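PDB 2IMP: lactaldehyde dehydrogenase from Escherichia coli, which catalyses the irreversible NAD+-dependent oxidation of L-lactaldehyde to L-lactate and also oxidises glycolaldehyde, serving L-fucose and L-rhamnose breakdown. Local coordinates for residues A[343-349]-A[376-380]; A[75-80]-A[108-113]; A[28-32]-A[360-364]; A[137-143]-A[469-475]. One frame throughout, in Å; residues are numbered along the deposited sequence.

Contact 1: residues A[343-349]-A[376-380]; sequences RAVEEGA and EMSIM
M377 lies alongside E347, the two chains running past each other in opposite directions, with M377 CG 3.9 Å from E347 CB. Beyond CG the methionine continues along the end of helix 331-346: its SD approaches A349 CB at 4.2 Å, and a bend at the last torsion (chi3 -136°) turns CE toward the G348–A349 backbone, 4.1 Å from A349 N. That backbone is a Schellman motif, in which G348 takes a positive phi while A349 N and G348 N bond back to A344 O and V345 O. E347 stretches beyond its CG to set its carboxylate beside the start of the 3-10 turn 378-380. OE1 accepts a weak bond from S378 N at 3.4 Å, and OE2 stands 3.0 Å from S378 OG, a bond left open because the hydroxyl proton could go to another acceptor instead. On the inner side, A344 CB touches I379 CD1 at 3.8 Å; both residues also pack on L370 of strand 368-371. The contact thereby fastens the C-terminal end of helix 331-346 to the loop between two parallel strands of the catalytic domain. Apolar atoms seal the inner edge, and a carboxylate meets the polar backbone and hydroxyl of S378; its negative charge would probably suit the N-terminal end of the 3-10 turn, although the long bond from S378 N suggests a modest grip.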
loop_
_atom_site.group_PDB
_atom_site.type_symbol
_atom_site.label_atom_id
_atom_site.label_comp_id
_atom_site.label_asym_id
_atom_site.label_seq_id
_atom_site.Cartn_x
_atom_site.Cartn_y
_atom_site.Cartn_z
ATOM N N ARG A 343 7.417 17.906 46.593
ATOM C CA ARG A 343 6.173 17.189 46.814
ATOM C C ARG A 343 6.426 15.679 46.898
ATOM O O ARG A 343 5.971 15.006 47.822
ATOM C CB ARG A 343 5.182 17.455 45.681
ATOM C CG ARG A 343 4.238 18.619 45.914
ATOM C CD ARG A 343 3.158 18.633 44.843
ATOM N NE ARG A 343 2.139 19.652 45.079
ATOM C CZ ARG A 343 1.071 19.826 44.306
ATOM N NH1 ARG A 343 0.883 19.048 43.248
ATOM N NH2 ARG A 343 0.191 20.777 44.589
ATOM N N ALA A 344 7.160 15.167 45.913
ATOM C CA ALA A 344 7.496 13.756 45.889
ATOM C C ALA A 344 8.101 13.297 47.227
ATOM O O ALA A 344 7.679 12.294 47.802
ATOM C CB ALA A 344 8.469 13.473 44.749
ATOM N N VAL A 345 9.087 14.051 47.707
ATOM C CA VAL A 345 9.726 13.735 48.975
ATOM C C VAL A 345 8.713 13.698 50.138
ATOM O O VAL A 345 8.659 12.731 50.897
ATOM C CB VAL A 345 10.837 14.759 49.308
ATOM C CG1 VAL A 345 11.505 14.395 50.627
ATOM C CG2 VAL A 345 11.865 14.790 48.190
ATOM N N GLU A 346 7.914 14.756 50.248
ATOM C CA GLU A 346 6.897 14.833 51.287
ATOM C C GLU A 346 5.941 13.629 51.251
ATOM O O GLU A 346 5.456 13.169 52.284
ATOM C CB GLU A 346 6.088 16.124 51.139
ATOM C CG GLU A 346 6.935 17.386 51.097
ATOM C CD GLU A 346 6.099 18.647 50.962
ATOM O OE1 GLU A 346 5.219 18.685 50.075
ATOM O OE2 GLU A 346 6.326 19.603 51.737
ATOM N N GLU A 347 5.687 13.134 50.047
ATOM C CA GLU A 347 4.811 11.989 49.862
ATOM C C GLU A 347 5.471 10.641 50.215
ATOM O O GLU A 347 4.806 9.604 50.252
ATOM C CB GLU A 347 4.294 11.960 48.420
ATOM C CG GLU A 347 3.295 13.068 48.103
ATOM C CD GLU A 347 2.866 13.085 46.644
ATOM O OE1 GLU A 347 2.470 12.020 46.121
ATOM O OE2 GLU A 347 2.914 14.169 46.024
ATOM N N GLY A 348 6.777 10.671 50.470
ATOM C CA GLY A 348 7.478 9.450 50.829
ATOM C C GLY A 348 8.636 9.060 49.928
ATOM O O GLY A 348 9.308 8.059 50.182
ATOM N N ALA A 349 8.872 9.839 48.879
ATOM C CA ALA A 349 9.961 9.548 47.953
ATOM C C ALA A 349 11.363 9.643 48.594
ATOM O O ALA A 349 11.672 10.600 49.301
ATOM C CB ALA A 349 9.878 10.479 46.747
ATOM N N GLU A 376 1.147 5.841 42.687
ATOM C CA GLU A 376 0.167 6.817 43.142
ATOM C C GLU A 376 0.679 8.276 43.130
ATOM O O GLU A 376 -0.009 9.178 42.655
ATOM C CB GLU A 376 -0.275 6.468 44.565
ATOM C CG GLU A 376 -0.464 4.982 44.823
ATOM C CD GLU A 376 -0.693 4.672 46.296
ATOM O OE1 GLU A 376 -1.701 5.151 46.862
ATOM O OE2 GLU A 376 0.137 3.949 46.890
ATOM N N MET A 377 1.881 8.475 43.665
ATOM C CA MET A 377 2.502 9.794 43.746
ATOM C C MET A 377 2.321 10.689 42.502
ATOM O O MET A 377 2.431 10.225 41.368
ATOM C CB MET A 377 3.998 9.650 44.053
ATOM C CG MET A 377 4.303 9.321 45.512
ATOM S SD MET A 377 6.062 9.074 45.869
ATOM C CE MET A 377 5.989 7.611 46.914
ATOM N N SER A 378 2.049 11.969 42.744
ATOM C CA SER A 378 1.845 12.930 41.668
ATOM C C SER A 378 3.046 13.099 40.716
ATOM O O SER A 378 2.887 13.554 39.584
ATOM C CB SER A 378 1.463 14.295 42.249
ATOM O OG SER A 378 2.473 14.783 43.114
ATOM N N ILE A 379 4.238 12.735 41.180
ATOM C CA ILE A 379 5.419 12.849 40.337
ATOM C C ILE A 379 5.374 11.893 39.122
ATOM O O ILE A 379 6.083 12.077 38.134
ATOM C CB ILE A 379 6.711 12.582 41.142
ATOM C CG1 ILE A 379 7.928 12.974 40.303
ATOM C CG2 ILE A 379 6.790 11.115 41.539
ATOM C CD1 ILE A 379 9.215 12.993 41.077
ATOM N N MET A 380 4.523 10.878 39.230
ATOM C CA MET A 380 4.339 9.901 38.168
ATOM C C MET A 380 3.282 10.341 37.133
ATOM O O MET A 380 3.100 9.700 36.099
ATOM C CB MET A 380 3.923 8.557 38.766
ATOM C CG MET A 380 4.931 7.965 39.726
ATOM S SD MET A 380 6.488 7.571 38.925
ATOM C CE MET A 380 6.170 5.902 38.395
#

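Contact 2: residues A[75-80]-A[108-113]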
loop_
_atom_site.group_PDB
_atom_site.type_symbol
_atom_site.label_atom_id
_atom_site.label_comp_id
_atom_site.label_asym_id
_atom_site.label_seq_id
_atom_site.Cartn_x
_atom_site.Cartn_y
_atom_site.Cartn_z
ATOM N N ILE A 75 17.342 24.149 0.431
ATOM C CA ILE A 75 17.285 24.584 1.814
ATOM C C ILE A 75 18.187 23.731 2.732
ATOM O O ILE A 75 18.934 24.265 3.547
ATOM C CB ILE A 75 15.834 24.564 2.353
ATOM C CG1 ILE A 75 14.999 25.610 1.613
ATOM C CG2 ILE A 75 15.833 24.845 3.858
ATOM C CD1 ILE A 75 13.518 25.565 1.924
ATOM N N SER A 76 18.113 22.411 2.588
ATOM C CA SER A 76 18.960 21.549 3.396
ATOM C C SER A 76 20.444 21.840 3.139
ATOM O O SER A 76 21.248 21.870 4.068
ATOM C CB SER A 76 18.670 20.071 3.110
ATOM O OG SER A 76 19.047 19.723 1.791
ATOM N N ALA A 77 20.789 22.049 1.871
ATOM C CA ALA A 77 22.162 22.374 1.518
ATOM C C ALA A 77 22.605 23.708 2.161
ATOM O O ALA A 77 23.755 23.864 2.561
ATOM C CB ALA A 77 22.309 22.450 0.001
ATOM N N GLY A 78 21.667 24.646 2.260
ATOM C CA GLY A 78 21.967 25.927 2.876
ATOM C C GLY A 78 22.214 25.728 4.363
ATOM O O GLY A 78 23.086 26.370 4.956
ATOM N N ILE A 79 21.441 24.828 4.970
ATOM C CA ILE A 79 21.599 24.524 6.386
ATOM C C ILE A 79 22.978 23.899 6.721
ATOM O O ILE A 79 23.639 24.310 7.681
ATOM C CB ILE A 79 20.482 23.568 6.872
ATOM C CG1 ILE A 79 19.139 24.308 6.885
ATOM C CG2 ILE A 79 20.840 22.995 8.246
ATOM C CD1 ILE A 79 17.938 23.415 7.190
ATOM N N ARG A 80 23.395 22.915 5.928
ATOM C CA ARG A 80 24.692 22.292 6.155
ATOM C C ARG A 80 25.853 23.311 6.045
ATOM O O ARG A 80 26.827 23.238 6.791
ATOM C CB ARG A 80 24.914 21.136 5.172
ATOM C CG ARG A 80 23.937 19.980 5.354
ATOM C CD ARG A 80 24.369 18.731 4.583
ATOM N NE ARG A 80 23.413 17.638 4.756
ATOM C CZ ARG A 80 22.370 17.418 3.962
ATOM N NH1 ARG A 80 22.147 18.210 2.919
ATOM N NH2 ARG A 80 21.535 16.418 4.225
ATOM N N THR A 108 18.364 17.584 10.989
ATOM C CA THR A 108 17.355 18.400 10.339
ATOM C C THR A 108 17.562 18.465 8.806
ATOM O O THR A 108 16.609 18.348 8.031
ATOM C CB THR A 108 17.349 19.829 10.932
ATOM O OG1 THR A 108 16.987 19.756 12.313
ATOM C CG2 THR A 108 16.345 20.717 10.213
ATOM N N ALA A 109 18.816 18.639 8.396
ATOM C CA ALA A 109 19.151 18.671 6.982
ATOM C C ALA A 109 18.869 17.313 6.316
ATOM O O ALA A 109 18.303 17.255 5.226
ATOM C CB ALA A 109 20.625 19.049 6.792
ATOM N N ASP A 110 19.274 16.231 6.978
ATOM C CA ASP A 110 19.007 14.902 6.440
ATOM C C ASP A 110 17.491 14.617 6.371
ATOM O O ASP A 110 17.003 14.010 5.422
ATOM C CB ASP A 110 19.685 13.818 7.286
ATOM C CG ASP A 110 21.199 13.910 7.254
ATOM O OD1 ASP A 110 21.757 14.407 6.254
ATOM O OD2 ASP A 110 21.834 13.468 8.231
ATOM N N TYR A 111 16.765 15.080 7.383
ATOM C CA TYR A 111 15.318 14.903 7.417
ATOM C C TYR A 111 14.633 15.582 6.214
ATOM O O TYR A 111 13.770 14.994 5.564
ATOM C CB TYR A 111 14.763 15.462 8.729
ATOM C CG TYR A 111 13.300 15.167 8.971
ATOM C CD1 TYR A 111 12.308 15.968 8.417
ATOM C CD2 TYR A 111 12.912 14.107 9.793
ATOM C CE1 TYR A 111 10.963 15.729 8.677
ATOM C CE2 TYR A 111 11.570 13.861 10.060
ATOM C CZ TYR A 111 10.601 14.678 9.502
ATOM O OH TYR A 111 9.278 14.459 9.785
ATOM N N ILE A 112 15.039 16.818 5.933
ATOM C CA ILE A 112 14.492 17.549 4.794
ATOM C C ILE A 112 14.759 16.800 3.468
ATOM O O ILE A 112 13.862 16.640 2.650
ATOM C CB ILE A 112 15.080 18.988 4.717
ATOM C CG1 ILE A 112 14.612 19.797 5.938
ATOM C CG2 ILE A 112 14.661 19.661 3.412
ATOM C CD1 ILE A 112 15.138 21.233 6.011
ATOM N N ASP A 113 15.998 16.352 3.279
ATOM C CA ASP A 113 16.343 15.584 2.092
ATOM C C ASP A 113 15.485 14.306 1.995
ATOM O O ASP A 113 14.975 13.969 0.928
ATOM C CB ASP A 113 17.824 15.183 2.105
ATOM C CG ASP A 113 18.748 16.328 1.717
ATOM O OD1 ASP A 113 18.288 17.279 1.048
ATOM O OD2 ASP A 113 19.947 16.264 2.069
HETATM O O HOH W 1 23.419 16.703 7.476
#
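R80 reaches across from helix 65-81 to D110 and D113 of helix 98-116, forming a salt-bridge network along one margin of an antiparallel helix pair. The axes of the two short segments come within 8.7 Å of each other, their directions 167° apart. R80 NH2 is shared between the two acids: it bonds D110 OD1 at 2.9 Å and D113 OD2 at 2.7 Å, both lying close to the guanidinium plane. D110 OD1 is met on its anti side, whereas D113 OD2 is approached from above its carboxylate plane, and NH1 adds a weak bond to the same OD2. The arginine is extended from CG to NE, then the guanidinium turns across the chain (chi4 91°), which lays one face on A109 CB. The other oxygen of D113, OD1, sits 2.7 Å from S76 OG, a hydroxyl that also has R73 O as a partner; one carboxylate therefore engages both a serine and an arginine of the facing helix.

Inward of this polar margin, the small S76 and A109 let the backbones come close, their CA atoms 4.6 Å apart. Deeper still, I79 and I112 meet tip to tip through their CD1 atoms at 3.7 Å. I75 and I79 continue onto F188 of helix 183-195, while T108 packs on F156, F157 and A160 of helix 155-168, tying the pair to the helices of the coenzyme-binding domain. Beside the salt bridges a water accepts from R80 NE at 2.9 Å and donates to D110 OD1 at 3.1 Å.

Contact 3: residues A[28-32]-A[360-364]; sequences NPATE and GKGYY
The backbone of Y363 donates its N-H to P29 O at 3.1 Å, nearly along the C=O axis (174°), joining the two irregular loops beside the pair whose CA atoms lie nearest, A30 and G362. G362 has positive phi, and any CB there would collide with A30 O and P29 O. E32, also at positive phi, extends its chain back so that OE1 takes the G362 N-H at 2.9 Å, from above the carboxylate plane. Its CG meanwhile lies 3.2 Å from Y363 OH, the carboxylate and ring planes 61° apart. An alanine at E32 would remove this acceptor and is likely to leave the G362 N-H without its mate and the phenol end of Y363 less confined. Y364 OH comes within 3.2 Å of A30 CB, and a water links that hydroxyl to A30 O. N28 OD1 closes an Asx turn with A30 N. Y363 also packs on A331 and L334 of helix 331-346, and the Y363 side chain lies about 10 Å from the bound NADH. The loops thus form an interdomain contact of the aldehyde dehydrogenase fold, the turn between strands 23-27 and 34-39 meeting a loop of the catalytic domain.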
loop_
_atom_site.group_PDB
_atom_site.type_symbol
_atom_site.label_atom_id
_atom_site.label_comp_id
_atom_site.label_asym_id
_atom_site.label_seq_id
_atom_site.Cartn_x
_atom_site.Cartn_y
_atom_site.Cartn_z
ATOM N N ASN A 28 19.650 33.905 27.383
ATOM C CA ASN A 28 20.499 32.725 27.426
ATOM C C ASN A 28 20.243 31.991 28.758
ATOM O O ASN A 28 20.606 32.485 29.819
ATOM C CB ASN A 28 21.972 33.123 27.343
ATOM C CG ASN A 28 22.895 31.922 27.267
ATOM O OD1 ASN A 28 22.675 30.909 27.933
ATOM N ND2 ASN A 28 23.945 32.035 26.462
ATOM N N PRO A 29 19.614 30.812 28.708
ATOM C CA PRO A 29 19.308 30.044 29.918
ATOM C C PRO A 29 20.504 29.734 30.861
ATOM O O PRO A 29 20.312 29.414 32.035
ATOM C CB PRO A 29 18.658 28.786 29.359
ATOM C CG PRO A 29 19.414 28.585 28.084
ATOM C CD PRO A 29 19.433 29.981 27.505
ATOM N N ALA A 30 21.720 29.826 30.341
ATOM C CA ALA A 30 22.896 29.559 31.157
ATOM C C ALA A 30 23.396 30.789 31.954
ATOM O O ALA A 30 23.892 30.656 33.071
ATOM C CB ALA A 30 24.025 29.020 30.278
ATOM N N THR A 31 23.231 31.971 31.365
ATOM C CA THR A 31 23.688 33.215 31.972
ATOM C C THR A 31 22.592 34.273 32.238
ATOM O O THR A 31 22.851 35.296 32.875
ATOM C CB THR A 31 24.740 33.888 31.081
ATOM O OG1 THR A 31 24.111 34.346 29.875
ATOM C CG2 THR A 31 25.840 32.905 30.717
ATOM N N GLU A 32 21.387 34.015 31.743
ATOM C CA GLU A 32 20.283 34.949 31.898
ATOM C C GLU A 32 20.477 36.290 31.161
ATOM O O GLU A 32 19.723 37.239 31.369
ATOM C CB GLU A 32 20.009 35.208 33.377
ATOM C CG GLU A 32 19.241 34.091 34.048
ATOM C CD GLU A 32 19.077 34.318 35.531
ATOM O OE1 GLU A 32 20.054 34.100 36.279
ATOM O OE2 GLU A 32 17.975 34.728 35.947
ATOM N N GLY A 360 21.814 30.580 41.637
ATOM C CA GLY A 360 22.739 31.520 41.033
ATOM C C GLY A 360 22.314 31.833 39.609
ATOM O O GLY A 360 21.143 31.678 39.266
ATOM N N LYS A 361 23.258 32.275 38.784
ATOM C CA LYS A 361 22.971 32.602 37.388
ATOM C C LYS A 361 22.462 31.404 36.556
ATOM O O LYS A 361 22.917 30.277 36.737
ATOM C CB LYS A 361 24.222 33.175 36.716
ATOM C CG LYS A 361 24.638 34.551 37.207
ATOM C CD LYS A 361 23.624 35.609 36.805
ATOM C CE LYS A 361 24.105 37.004 37.170
ATOM N NZ LYS A 361 23.145 38.053 36.726
ATOM N N GLY A 362 21.526 31.665 35.651
ATOM C CA GLY A 362 20.989 30.598 34.826
ATOM C C GLY A 362 20.008 29.737 35.599
ATOM O O GLY A 362 19.712 30.022 36.758
ATOM N N TYR A 363 19.504 28.684 34.964
ATOM C CA TYR A 363 18.545 27.799 35.614
ATOM C C TYR A 363 19.001 26.334 35.678
ATOM O O TYR A 363 18.560 25.500 34.889
ATOM C CB TYR A 363 17.196 27.884 34.899
ATOM C CG TYR A 363 16.865 29.283 34.452
ATOM C CD1 TYR A 363 17.132 29.699 33.146
ATOM C CD2 TYR A 363 16.356 30.216 35.349
ATOM C CE1 TYR A 363 16.909 31.010 32.750
ATOM C CE2 TYR A 363 16.132 31.532 34.965
ATOM C CZ TYR A 363 16.411 31.923 33.666
ATOM O OH TYR A 363 16.220 33.233 33.291
ATOM N N TYR A 364 19.874 26.034 36.632
ATOM C CA TYR A 364 20.383 24.682 36.763
ATOM C C TYR A 364 19.752 23.817 37.861
ATOM O O TYR A 364 19.486 24.282 38.971
ATOM C CB TYR A 364 21.896 24.708 36.987
ATOM C CG TYR A 364 22.661 25.401 35.893
ATOM C CD1 TYR A 364 22.834 26.785 35.903
ATOM C CD2 TYR A 364 23.199 24.674 34.831
ATOM C CE1 TYR A 364 23.521 27.427 34.880
ATOM C CE2 TYR A 364 23.885 25.305 33.806
ATOM C CZ TYR A 364 24.045 26.675 33.834
ATOM O OH TYR A 364 24.731 27.290 32.815
HETATM O O HOH W 2 26.316 29.441 33.418
#

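Contact 4: residues A[137-143]-A[469-475]; sequences LLFKRAL and YLQTQVV
The guanidinium of R141 presents its edge to Q473 and one face to F139, whose CB stands 3.6 Å above the guanidinium centre. R141 NH2 in turn lies over the rim of one face of the F139 ring, while Q473 O is found at that ring's edge. The grip on Q473 is side-on: NE and NH2 both bond OE1, at 2.7 and 2.8 Å, and OE1 lies in the guanidinium plane. A bend in the arginine at chi2 (-65°) and an extended glutamine bring the groups together, their planes 58° apart. The other end of the amide, Q473 NE2, bonds I427 O and T435 OG1 of a second subunit. A leucine in place of R141 would remove both donors, and Q473 OE1 would probably lose its partners here, leaving the amide less firmly oriented toward the neighbouring chain.

Beneath these groups the strands pair antiparallel, with L137–V475, F139–Q473 and R141–Q471 as hydrogen-bonded pairs; V475 N to L137 O is 2.7 Å and almost straight (176°). On the same face V475 CG2 reaches F139 CE1 at 3.7 Å. The opposite face carries L138 against V474 and T472, with L138 CD2 3.8 Å from T472 CG2. Where the strands part, Q471 NE2 bonds A142 O at 3.1 Å, and L143 CD2 packs on Q471 CB at 3.6 Å. V474 and V475 pair in parallel with a strand of the second subunit, so the sheet crosses the interface, as expected of the oligomerisation domain of tetrameric aldehyde dehydrogenases.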
loop_
_atom_site.group_PDB
_atom_site.type_symbol
_atom_site.label_atom_id
_atom_site.label_comp_id
_atom_site.label_asym_id
_atom_site.label_seq_id
_atom_site.Cartn_x
_atom_site.Cartn_y
_atom_site.Cartn_z
ATOM N N LEU A 137 -11.446 7.156 -9.225
ATOM C CA LEU A 137 -10.108 7.681 -9.045
ATOM C C LEU A 137 -9.924 8.487 -7.760
ATOM O O LEU A 137 -10.578 9.506 -7.561
ATOM C CB LEU A 137 -9.733 8.570 -10.239
ATOM C CG LEU A 137 -9.932 7.961 -11.629
ATOM C CD1 LEU A 137 -9.605 9.000 -12.688
ATOM C CD2 LEU A 137 -9.057 6.728 -11.784
ATOM N N LEU A 138 -9.034 8.010 -6.901
ATOM C CA LEU A 138 -8.752 8.699 -5.658
ATOM C C LEU A 138 -7.403 9.447 -5.699
ATOM O O LEU A 138 -6.328 8.844 -5.608
ATOM C CB LEU A 138 -8.791 7.703 -4.486
ATOM C CG LEU A 138 -8.595 8.261 -3.073
ATOM C CD1 LEU A 138 -9.327 7.381 -2.057
ATOM C CD2 LEU A 138 -7.098 8.339 -2.751
ATOM N N PHE A 139 -7.481 10.757 -5.879
ATOM C CA PHE A 139 -6.287 11.584 -5.933
ATOM C C PHE A 139 -5.871 12.145 -4.574
ATOM O O PHE A 139 -6.711 12.395 -3.708
ATOM C CB PHE A 139 -6.487 12.789 -6.858
ATOM C CG PHE A 139 -6.800 12.443 -8.282
ATOM C CD1 PHE A 139 -8.100 12.138 -8.669
ATOM C CD2 PHE A 139 -5.800 12.480 -9.253
ATOM C CE1 PHE A 139 -8.410 11.896 -10.005
ATOM C CE2 PHE A 139 -6.098 12.237 -10.593
ATOM C CZ PHE A 139 -7.406 11.942 -10.971
ATOM N N LYS A 140 -4.569 12.341 -4.405
ATOM C CA LYS A 140 -4.036 12.938 -3.190
ATOM C C LYS A 140 -3.718 14.423 -3.444
ATOM O O LYS A 140 -2.821 14.741 -4.224
ATOM C CB LYS A 140 -2.761 12.208 -2.755
ATOM C CG LYS A 140 -2.986 10.780 -2.283
ATOM C CD LYS A 140 -3.872 10.759 -1.045
ATOM C CE LYS A 140 -4.020 9.352 -0.498
ATOM N NZ LYS A 140 -2.696 8.743 -0.210
ATOM N N ARG A 141 -4.474 15.313 -2.815
ATOM C CA ARG A 141 -4.272 16.745 -3.004
ATOM C C ARG A 141 -3.724 17.451 -1.762
ATOM O O ARG A 141 -3.836 16.935 -0.654
ATOM C CB ARG A 141 -5.595 17.429 -3.377
ATOM C CG ARG A 141 -6.402 16.767 -4.481
ATOM C CD ARG A 141 -5.682 16.801 -5.814
ATOM N NE ARG A 141 -6.592 16.481 -6.911
ATOM C CZ ARG A 141 -6.208 16.218 -8.159
ATOM N NH1 ARG A 141 -4.920 16.229 -8.480
ATOM N NH2 ARG A 141 -7.116 15.948 -9.089
ATOM N N ALA A 142 -3.137 18.627 -1.961
ATOM C CA ALA A 142 -2.638 19.402 -0.841
ATOM C C ALA A 142 -3.814 19.973 -0.011
ATOM O O ALA A 142 -4.935 20.066 -0.512
ATOM C CB ALA A 142 -1.771 20.546 -1.347
ATOM N N LEU A 143 -3.560 20.317 1.242
ATOM C CA LEU A 143 -4.603 20.898 2.072
ATOM C C LEU A 143 -4.820 22.372 1.721
ATOM O O LEU A 143 -5.938 22.877 1.728
ATOM C CB LEU A 143 -4.227 20.799 3.553
ATOM C CG LEU A 143 -3.857 19.412 4.064
ATOM C CD1 LEU A 143 -3.589 19.475 5.575
ATOM C CD2 LEU A 143 -5.002 18.444 3.742
ATOM N N TYR A 469 -0.333 15.771 5.545
ATOM C CA TYR A 469 -0.413 16.980 4.732
ATOM C C TYR A 469 -1.127 16.804 3.391
ATOM O O TYR A 469 -1.052 17.654 2.499
ATOM C CB TYR A 469 0.991 17.557 4.512
ATOM C CG TYR A 469 1.518 18.218 5.763
ATOM C CD1 TYR A 469 2.179 17.479 6.743
ATOM C CD2 TYR A 469 1.286 19.576 6.004
ATOM C CE1 TYR A 469 2.596 18.076 7.941
ATOM C CE2 TYR A 469 1.697 20.182 7.194
ATOM C CZ TYR A 469 2.348 19.424 8.158
ATOM O OH TYR A 469 2.724 20.009 9.351
ATOM N N LEU A 470 -1.821 15.685 3.275
ATOM C CA LEU A 470 -2.568 15.376 2.077
ATOM C C LEU A 470 -4.024 15.030 2.375
ATOM O O LEU A 470 -4.342 14.531 3.446
ATOM C CB LEU A 470 -1.922 14.194 1.351
ATOM C CG LEU A 470 -0.561 14.437 0.694
ATOM C CD1 LEU A 470 0.112 13.101 0.380
ATOM C CD2 LEU A 470 -0.755 15.274 -0.569
ATOM N N GLN A 471 -4.894 15.346 1.435
ATOM C CA GLN A 471 -6.292 15.000 1.558
ATOM C C GLN A 471 -6.771 14.373 0.253
ATOM O O GLN A 471 -6.169 14.582 -0.801
ATOM C CB GLN A 471 -7.150 16.213 1.935
ATOM C CG GLN A 471 -7.206 17.330 0.913
ATOM C CD GLN A 471 -7.930 18.551 1.463
ATOM O OE1 GLN A 471 -8.719 18.446 2.410
ATOM N NE2 GLN A 471 -7.675 19.711 0.869
ATOM N N THR A 472 -7.845 13.614 0.329
ATOM C CA THR A 472 -8.317 12.923 -0.845
ATOM C C THR A 472 -9.427 13.583 -1.649
ATOM O O THR A 472 -10.284 14.289 -1.118
ATOM C CB THR A 472 -8.799 11.512 -0.468
ATOM O OG1 THR A 472 -9.873 11.620 0.475
ATOM C CG2 THR A 472 -7.669 10.718 0.168
ATOM N N GLN A 473 -9.350 13.364 -2.954
ATOM C CA GLN A 473 -10.380 13.794 -3.876
ATOM C C GLN A 473 -10.832 12.558 -4.670
ATOM O O GLN A 473 -10.093 12.054 -5.524
ATOM C CB GLN A 473 -9.903 14.881 -4.853
ATOM C CG GLN A 473 -10.935 15.132 -5.979
ATOM C CD GLN A 473 -10.477 16.131 -7.030
ATOM O OE1 GLN A 473 -9.285 16.258 -7.302
ATOM N NE2 GLN A 473 -11.431 16.834 -7.641
ATOM N N VAL A 474 -12.005 12.041 -4.328
ATOM C CA VAL A 474 -12.523 10.872 -5.010
ATOM C C VAL A 474 -13.373 11.220 -6.232
ATOM O O VAL A 474 -14.430 11.857 -6.121
ATOM C CB VAL A 474 -13.343 9.981 -4.046
ATOM C CG1 VAL A 474 -13.867 8.757 -4.778
ATOM C CG2 VAL A 474 -12.467 9.549 -2.876
ATOM N N VAL A 475 -12.884 10.810 -7.395
ATOM C CA VAL A 475 -13.576 11.074 -8.640
ATOM C C VAL A 475 -14.322 9.860 -9.226
ATOM O O VAL A 475 -13.723 8.816 -9.499
ATOM C CB VAL A 475 -12.596 11.597 -9.716
ATOM C CG1 VAL A 475 -13.357 11.944 -10.991
ATOM C CG2 VAL A 475 -11.853 12.822 -9.185
HETATM O O HOH W 3 -8.514 22.576 2.356
#

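The four contacts sample different parts of the aldehyde dehydrogenase subunit. Contact 2 closes early in the chain, between helices of the coenzyme-binding domain, and contact 1 much later, within the catalytic domain, their centres 44 Å apart on opposite sides of the chain's centre. Contact 3 spans 327 intervening residues; its segments alternate along the chain with those of contact 1, whose centre is 27 Å away and which begins on helix 331-346. Contact 4 pairs strand 134-149 with the C-terminal strand 470-478; its nearest atoms are about 8 Å from contact 2. Segments far apart in sequence thus join the two domains (contact 3) and build the intersubunit sheet (contact 4).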